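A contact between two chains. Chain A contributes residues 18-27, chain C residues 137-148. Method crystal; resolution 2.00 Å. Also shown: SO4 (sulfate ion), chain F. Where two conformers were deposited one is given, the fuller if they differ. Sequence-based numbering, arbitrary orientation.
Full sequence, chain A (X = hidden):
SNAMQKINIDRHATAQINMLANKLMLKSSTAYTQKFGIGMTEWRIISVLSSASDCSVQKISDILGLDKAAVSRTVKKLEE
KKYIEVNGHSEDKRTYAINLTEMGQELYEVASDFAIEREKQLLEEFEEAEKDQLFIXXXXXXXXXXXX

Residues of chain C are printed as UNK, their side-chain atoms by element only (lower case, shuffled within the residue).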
ATOM      1  N   ASN A  18       1.087   4.806  -0.417  1.00 24.16           N
ATOM      2  CA  ASN A  18       0.562   3.486  -0.096  1.00 25.22           C
ATOM      3  C   ASN A  18      -0.926   3.544   0.264  1.00 25.46           C
ATOM      4  O   ASN A  18      -1.697   2.666  -0.110  1.00 26.45           O
ATOM      5  CB  ASN A  18       1.411   2.808   0.997  1.00 25.76           C
ATOM      6  CG  ASN A  18       2.819   2.453   0.504  1.00 25.90           C
ATOM      7  OD1 ASN A  18       3.047   2.296  -0.699  1.00 27.91           O
ATOM      8  ND2 ASN A  18       3.770   2.337   1.432  1.00 25.12           N
HETATM    9  N   MSE A  19      -1.316   4.588   0.975  0.54 24.91           N
HETATM   10  CA  MSE A  19      -2.707   4.787   1.328  0.54 30.99           C
HETATM   11  C   MSE A  19      -3.550   5.022   0.060  0.54 32.27           C
HETATM   12  O   MSE A  19      -4.627   4.435  -0.121  0.54 28.96           O
HETATM   13  CB  MSE A  19      -2.789   5.978   2.275  0.54 26.54           C
HETATM   14  CG  MSE A  19      -4.118   6.211   2.938  0.54 34.03           C
HETATM   15 SE   MSE A  19      -4.608   8.047   2.563  0.54 61.57          SE
HETATM   16  CE  MSE A  19      -5.347   7.579   0.847  0.54 19.65           C
ATOM     17  N   LEU A  20      -3.050   5.876  -0.825  1.00 31.72           N
ATOM     18  CA  LEU A  20      -3.781   6.195  -2.043  1.00 30.64           C
ATOM     19  C   LEU A  20      -3.961   4.960  -2.931  1.00 33.03           C
ATOM     20  O   LEU A  20      -5.047   4.725  -3.463  1.00 30.24           O
ATOM     21  CB  LEU A  20      -3.110   7.347  -2.790  1.00 24.53           C
ATOM     22  CG  LEU A  20      -3.831   7.854  -4.025  1.00 37.88           C
ATOM     23  CD1 LEU A  20      -5.266   8.283  -3.660  1.00 29.95           C
ATOM     24  CD2 LEU A  20      -3.030   9.000  -4.629  1.00 34.66           C
ATOM     25  N   ALA A  21      -2.919   4.146  -3.071  1.00 28.66           N
ATOM     26  CA  ALA A  21      -3.065   2.916  -3.845  1.00 32.14           C
ATOM     27  C   ALA A  21      -4.136   1.987  -3.252  1.00 30.47           C
ATOM     28  O   ALA A  21      -4.887   1.359  -3.992  1.00 35.61           O
ATOM     29  CB  ALA A  21      -1.729   2.183  -3.983  1.00 25.92           C
ATOM     30  N   ASN A  22      -4.197   1.902  -1.927  1.00 32.48           N
ATOM     31  CA  ASN A  22      -5.184   1.059  -1.257  1.00 37.30           C
ATOM     32  C   ASN A  22      -6.573   1.656  -1.472  1.00 46.83           C
ATOM     33  O   ASN A  22      -7.526   0.949  -1.776  1.00 45.01           O
ATOM     34  CB  ASN A  22      -4.922   0.994   0.258  1.00 39.40           C
ATOM     35  CG  ASN A  22      -3.626   0.236   0.639  1.00 48.68           C
ATOM     36  OD1 ASN A  22      -3.010   0.533   1.676  1.00 32.39           O
ATOM     37  ND2 ASN A  22      -3.233  -0.755  -0.172  1.00 38.22           N
ATOM     38  N   LYS A  23      -6.679   2.972  -1.299  1.00 35.58           N
ATOM     39  CA  LYS A  23      -7.972   3.654  -1.367  1.00 41.07           C
ATOM     40  C   LYS A  23      -8.543   3.604  -2.764  1.00 36.20           C
ATOM     41  O   LYS A  23      -9.747   3.479  -2.936  1.00 47.05           O
ATOM     42  CB  LYS A  23      -7.884   5.095  -0.855  1.00 30.61           C
ATOM     43  CG  LYS A  23      -7.719   5.147   0.650  1.00 41.33           C
ATOM     44  CD  LYS A  23      -8.523   6.235   1.310  1.00 44.29           C
ATOM     45  CE  LYS A  23      -8.313   6.216   2.823  1.00 45.67           C
ATOM     46  NZ  LYS A  23      -9.440   5.568   3.566  1.00 42.80           N
ATOM     47  N   LEU A  24      -7.671   3.685  -3.761  1.00 33.09           N
ATOM     48  CA  LEU A  24      -8.100   3.527  -5.135  1.00 35.26           C
ATOM     49  C   LEU A  24      -8.588   2.097  -5.333  1.00 49.70           C
ATOM     50  O   LEU A  24      -9.479   1.841  -6.138  1.00 50.08           O
ATOM     51  CB  LEU A  24      -6.951   3.801  -6.102  1.00 33.35           C
ATOM     52  CG  LEU A  24      -6.547   5.245  -6.349  1.00 49.23           C
ATOM     53  CD1 LEU A  24      -5.181   5.297  -6.986  1.00 43.18           C
ATOM     54  CD2 LEU A  24      -7.578   5.924  -7.225  1.00 56.04           C
HETATM   55  N   MSE A  25      -8.008   1.162  -4.591  1.00 46.60           N
HETATM   56  CA  MSE A  25      -8.351  -0.243  -4.805  1.00 53.78           C
HETATM   57  C   MSE A  25      -9.723  -0.611  -4.256  1.00 62.36           C
HETATM   58  O   MSE A  25     -10.499  -1.293  -4.922  1.00 68.58           O
HETATM   59  CB  MSE A  25      -7.262  -1.170  -4.260  1.00 45.58           C
HETATM   60  CG  MSE A  25      -6.138  -1.420  -5.255  1.00 60.94           C
HETATM   61 SE   MSE A  25      -6.799  -2.447  -6.781  0.64 61.84          SE
HETATM   62  CE  MSE A  25      -8.128  -3.384  -5.829  1.00 26.07           C
ATOM     63  N   LEU A  26     -10.036  -0.154  -3.051  1.00 58.35           N
ATOM     64  CA  LEU A  26     -11.354  -0.425  -2.498  1.00 69.99           C
ATOM     65  C   LEU A  26     -12.424   0.421  -3.189  1.00 70.01           C
ATOM     66  O   LEU A  26     -13.620   0.223  -2.976  1.00 70.23           O
ATOM     67  CB  LEU A  26     -11.370  -0.244  -0.972  1.00 70.55           C
ATOM     68  CG  LEU A  26     -10.893   1.062  -0.338  1.00 76.07           C
ATOM     69  CD1 LEU A  26     -11.944   2.161  -0.485  1.00 76.03           C
ATOM     70  CD2 LEU A  26     -10.508   0.847   1.132  1.00 60.73           C
ATOM     71  N   LYS A  27     -11.980   1.345  -4.039  1.00 67.90           N
ATOM     72  CA  LYS A  27     -12.876   2.263  -4.752  1.00 75.22           C
ATOM     73  C   LYS A  27     -13.796   3.055  -3.816  1.00 77.18           C
ATOM     74  O   LYS A  27     -13.658   4.274  -3.664  1.00 61.83           O
ATOM     75  CB  LYS A  27     -13.699   1.517  -5.806  1.00 66.19           C
ATOM     76  CG  LYS A  27     -12.956   1.264  -7.105  1.00 72.07           C
ATOM     77  CD  LYS A  27     -11.904   0.183  -6.951  1.00 76.73           C
ATOM     78  CE  LYS A  27     -12.493  -1.198  -7.170  1.00 86.10           C
ATOM     79  NZ  LYS A  27     -13.721  -1.444  -6.360  1.00 86.81           N
TER
ATOM     80  N   UNK C 137      -0.934  17.265  -4.985  1.00 26.11           N
ATOM     81  CA  UNK C 137      -1.573  16.440  -6.014  1.00 25.25           C
ATOM     82  C   UNK C 137      -2.109  15.116  -5.449  1.00 25.16           C
ATOM     83  O   UNK C 137      -3.187  14.685  -5.824  1.00 27.36           O
ATOM     84  c   UNK C 137      -0.236  17.451  -7.965  1.00 35.58           C
ATOM     85  c   UNK C 137      -0.628  16.181  -7.192  1.00 26.84           C
ATOM     86  c   UNK C 137      -1.461  18.123  -8.540  1.00 31.08           C
ATOM     87  c   UNK C 137       0.773  17.125  -9.078  1.00 34.55           C
ATOM     88  N   UNK C 138      -1.378  14.487  -4.536  1.00 24.01           N
ATOM     89  CA  UNK C 138      -1.881  13.260  -3.908  1.00 24.18           C
ATOM     90  C   UNK C 138      -3.164  13.537  -3.122  1.00 27.69           C
ATOM     91  O   UNK C 138      -4.104  12.743  -3.123  1.00 26.40           O
ATOM     92  c   UNK C 138       0.186  11.213  -4.838  1.00 30.35           C
ATOM     93  c   UNK C 138       1.480  11.592  -2.723  1.00 24.34           C
ATOM     94  c   UNK C 138      -0.827  12.621  -3.000  1.00 22.59           C
ATOM     95  c   UNK C 138       0.473  12.184  -3.705  1.00 28.82           C
ATOM     96  N   UNK C 139      -3.205  14.677  -2.453  1.00 27.00           N
ATOM     97  CA  UNK C 139      -4.388  15.019  -1.684  1.00 28.58           C
ATOM     98  C   UNK C 139      -5.574  15.301  -2.611  1.00 28.13           C
ATOM     99  O   UNK C 139      -6.705  14.875  -2.339  1.00 28.36           O
ATOM    100  c   UNK C 139      -4.107  16.191  -0.746  1.00 30.37           C
ATOM    101  c   UNK C 139      -5.312  16.561   0.099  1.00 37.51           C
ATOM    102  n   UNK C 139      -5.217  15.933   3.044  1.00 54.21           N
ATOM    103  c   UNK C 139      -4.930  17.559   1.187  1.00 44.56           C
ATOM    104  c   UNK C 139      -4.277  16.875   2.380  1.00 52.59           C
ATOM    105  N   UNK C 140      -5.321  15.982  -3.725  1.00 28.39           N
ATOM    106  CA  UNK C 140      -6.369  16.121  -4.749  1.00 30.23           C
ATOM    107  C   UNK C 140      -6.892  14.766  -5.228  1.00 32.79           C
ATOM    108  O   UNK C 140      -8.105  14.571  -5.367  1.00 29.74           O
ATOM    109  c   UNK C 140      -5.889  16.935  -5.951  1.00 31.87           C
ATOM    110  c   UNK C 140      -5.943  18.433  -5.738  1.00 39.66           C
ATOM    111  c   UNK C 140      -5.622  19.197  -7.015  1.00 41.91           C
ATOM    112  c   UNK C 140      -6.608  18.867  -8.132  1.00 43.21           C
ATOM    113  n   UNK C 140      -7.141  20.091  -8.794  1.00 40.59           N
ATOM    114  N   UNK C 141      -5.985  13.833  -5.508  1.00 31.32           N
ATOM    115  CA  UNK C 141      -6.409  12.474  -5.890  1.00 23.97           C
ATOM    116  C   UNK C 141      -7.237  11.789  -4.800  1.00 29.81           C
ATOM    117  O   UNK C 141      -8.272  11.180  -5.080  1.00 37.54           O
ATOM    118  c   UNK C 141      -3.111  11.346  -7.628  1.00 36.31           C
ATOM    119  c   UNK C 141      -5.200  11.601  -6.241  1.00 29.10           C
ATOM    120  c   UNK C 141      -4.451  12.051  -7.486  1.00 34.08           C
ATOM    121  c   UNK C 141      -5.343  11.827  -8.714  1.00 39.82           C
ATOM    122  N   UNK C 142      -6.758  11.924  -3.567  0.50 28.22           N
ATOM    123  CA  UNK C 142      -7.360  11.380  -2.354  0.50 29.09           C
ATOM    124  C   UNK C 142      -8.789  11.913  -2.117  0.50 33.02           C
ATOM    125  O   UNK C 142      -9.665  11.202  -1.610  0.50 31.90           O
ATOM    126  c   UNK C 142      -6.423  11.740  -1.194  0.50 30.45           C
ATOM    127  c   UNK C 142      -5.480  11.157   1.067  0.50 40.15           C
ATOM    128  c   UNK C 142      -3.762  12.961   1.072  0.50 38.58           C
ATOM    129  c   UNK C 142      -6.744  11.175   0.173  0.50 37.67           C
ATOM    130  n   UNK C 142      -4.963  12.490   1.415  0.50 38.48           N
ATOM    131  n   UNK C 142      -2.895  12.234   0.361  0.50 23.06           N
ATOM    132  n   UNK C 142      -3.416  14.180   1.452  0.50 49.65           N
ATOM    133  N   UNK C 143      -9.012  13.167  -2.495  1.00 31.81           N
ATOM    134  CA  UNK C 143     -10.321  13.823  -2.413  1.00 31.24           C
ATOM    135  C   UNK C 143     -11.284  13.310  -3.472  1.00 29.98           C
ATOM    136  O   UNK C 143     -12.459  13.098  -3.207  1.00 39.65           O
ATOM    137  n   UNK C 143      -9.061  17.179  -1.374  1.00 36.10           N
ATOM    138  c   UNK C 143      -9.575  15.957  -1.272  1.00 33.91           C
ATOM    139  c   UNK C 143     -10.165  15.354  -2.526  1.00 30.50           C
ATOM    140  o   UNK C 143      -9.577  15.325  -0.219  1.00 33.89           O
ATOM    141  N   UNK C 144     -10.782  13.114  -4.682  1.00 29.94           N
ATOM    142  CA  UNK C 144     -11.601  12.571  -5.746  1.00 36.38           C
ATOM    143  C   UNK C 144     -11.982  11.110  -5.446  1.00 44.06           C
ATOM    144  O   UNK C 144     -13.128  10.706  -5.639  1.00 42.84           O
ATOM    145  c   UNK C 144     -13.027  14.190  -8.682  1.00 44.36           C
ATOM    146  c   UNK C 144     -11.656  12.123  -8.266  1.00 44.35           C
ATOM    147  c   UNK C 144     -10.883  12.695  -7.087  1.00 38.75           C
ATOM    148  c   UNK C 144     -13.055  12.708  -8.368  1.00 45.35           C
ATOM    149  n   UNK C 144     -14.411  14.706  -8.821  1.00 52.68           N
ATOM    150  N   UNK C 145     -11.026  10.328  -4.955  1.00 36.46           N
ATOM    151  CA  UNK C 145     -11.286   8.919  -4.661  1.00 41.10           C
ATOM    152  C   UNK C 145     -12.418   8.781  -3.656  1.00 41.79           C
ATOM    153  O   UNK C 145     -13.295   7.933  -3.815  1.00 46.24           O
ATOM    154  c   UNK C 145     -10.395   6.825  -3.531  1.00 48.23           C
ATOM    155  c   UNK C 145     -10.024   8.183  -4.130  1.00 36.76           C
ATOM    156  c   UNK C 145      -9.018   8.014  -5.238  1.00 40.42           C
ATOM    157  N   UNK C 146     -12.386   9.608  -2.617  1.00 40.34           N
ATOM    158  CA  UNK C 146     -13.435   9.610  -1.610  1.00 39.12           C
ATOM    159  C   UNK C 146     -14.803   9.851  -2.236  1.00 50.56           C
ATOM    160  O   UNK C 146     -15.827   9.490  -1.661  1.00 50.90           O
ATOM    161  c   UNK C 146     -11.999  10.351   0.345  1.00 52.09           C
ATOM    162  c   UNK C 146     -13.173  10.682  -0.559  1.00 43.46           C
ATOM    163  o   UNK C 146     -11.533   9.188   0.344  1.00 54.78           O
ATOM    164  o   UNK C 146     -11.545  11.266   1.064  1.00 59.79           O
ATOM    165  N   UNK C 147     -14.821  10.470  -3.411  1.00 50.14           N
ATOM    166  CA  UNK C 147     -16.081  10.768  -4.089  1.00 50.79           C
ATOM    167  C   UNK C 147     -16.535   9.634  -5.008  1.00 53.39           C
ATOM    168  O   UNK C 147     -17.634   9.675  -5.551  1.00 53.71           O
ATOM    169  c   UNK C 147     -15.577  14.549  -4.918  1.00 58.42           C
ATOM    170  o   UNK C 147     -15.680  15.667  -4.421  1.00 67.94           O
ATOM    171  c   UNK C 147     -15.959  12.057  -4.897  1.00 49.19           C
ATOM    172  c   UNK C 147     -15.739  13.300  -4.063  1.00 50.96           C
ATOM    173  n   UNK C 147     -15.317  14.359  -6.209  1.00 53.75           N
ATOM    174  N   UNK C 148     -15.681   8.631  -5.185  1.00 58.94           N
ATOM    175  CA  UNK C 148     -15.967   7.528  -6.098  1.00 59.85           C
ATOM    176  C   UNK C 148     -16.201   6.231  -5.339  1.00 66.78           C
ATOM    177  O   UNK C 148     -17.286   6.006  -4.812  1.00 66.35           O
ATOM    178  c   UNK C 148     -11.934   7.176  -7.854  1.00 48.83           C
ATOM    179  c   UNK C 148     -14.499   8.600  -7.886  1.00 53.45           C
ATOM    180 se   UNK C 148     -12.941   8.362  -9.015  0.48 71.28          SE
ATOM    181  c   UNK C 148     -14.823   7.346  -7.095  1.00 54.58           C
TER
HETATM  182  S   SO4 F 147     -14.669  -2.908  -9.484  1.00140.29           S
HETATM  183  O1  SO4 F 147     -15.628  -3.911  -9.033  1.00132.01           O
HETATM  184  O2  SO4 F 147     -14.782  -2.691 -10.922  1.00131.43           O
HETATM  185  O3  SO4 F 147     -14.938  -1.648  -8.798  1.00139.69           O
HETATM  186  O4  SO4 F 147     -13.317  -3.368  -9.179  1.00135.61           O

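Position 137 has four side-chain carbons, forked at the second. They touch nothing on the chain A stretch. The fork after one methylene makes this L137(C).

Position 138 has the same four carbons and the same fork. One branch tip lies 3.9 Å from CD2 of L20(A). This is L138(C), and the tip is CD2.

Position 139 has four carbons in a row ending in nitrogen. Its CA-to-CB bond points away from chain A, and nothing there is touched. It is K139(C).

Position 140 repeats that chain of four carbons and a nitrogen. It is out of reach of the other stretch. It is K140(C).

Position 141 again has four carbons, forked at the second. Its CA-to-CB bond points toward chain A, and CB lies 3.8 Å from CD2 of L20(A). It is L141(C).

Position 142 has three carbons, a nitrogen, then a carbon carrying two more nitrogens. That is a guanidinium, so the residue is R142(C). Its CD packs 3.6 Å from SE of M19(A), a selenomethionine. Its backbone N is 3.9 Å from CD1 of L20(A), but that N is already hydrogen-bonded within its helix, to O of L138(C) at 2.8 Å. Two conformers were deposited and one is given.

Position 143 has two carbons, the second carrying one oxygen and one nitrogen. This short amide touches nothing on the chain A stretch. It is N143(C).

Position 144 has four carbons in a row ending in nitrogen. It is buried but out of reach of the other stretch. It is K144(C).

Position 145 has three carbons, branched at the first. The branch at CB identifies V145(C). CG2 lies 3.2 Å from CD2 of L24(A), a tight apolar contact, and 4.1 Å from CD1 of L20(A). CG1 lies 3.5 Å from O of K23(A).

Position 146 has two carbons, the second carrying two oxygens. This carboxylate is D146(C). Its OD2 comes within 4.3 Å of CD of K23(A), a contact with the aliphatic part of the lysine.

Position 147 has three carbons, the third carrying one oxygen and one nitrogen. Its CA-to-CB bond points away from chain A, and it makes no contact there. It is Q147(C).

Position 148 has two carbons, a selenium and one more carbon, unbranched. This is selenomethionine, M148(C). Its backbone C lies 3.6 Å from O of K27(A).

The two helices run nearly parallel, at 21°, with axes 9.9 Å apart at closest approach. L20(A) is the knob of the contact. Its side chain sits in a hole formed by L138(C), L141(C), R142(C) and V145(C). One turn further along, L24(A) meets V145(C). M19(A) and K23(A) extend the packing toward R142(C) and D146(C). No hydrogen bond crosses between the stretches. They bury 456 Å², both sides summed, and much of the contact is between apolar side chains. K27(A) turns the end of its side chain away, and its NZ hydrogen-bonds O3 of a sulfate ion at 2.7 Å.

Chain C (137-148) LLKKLRNKVDQM
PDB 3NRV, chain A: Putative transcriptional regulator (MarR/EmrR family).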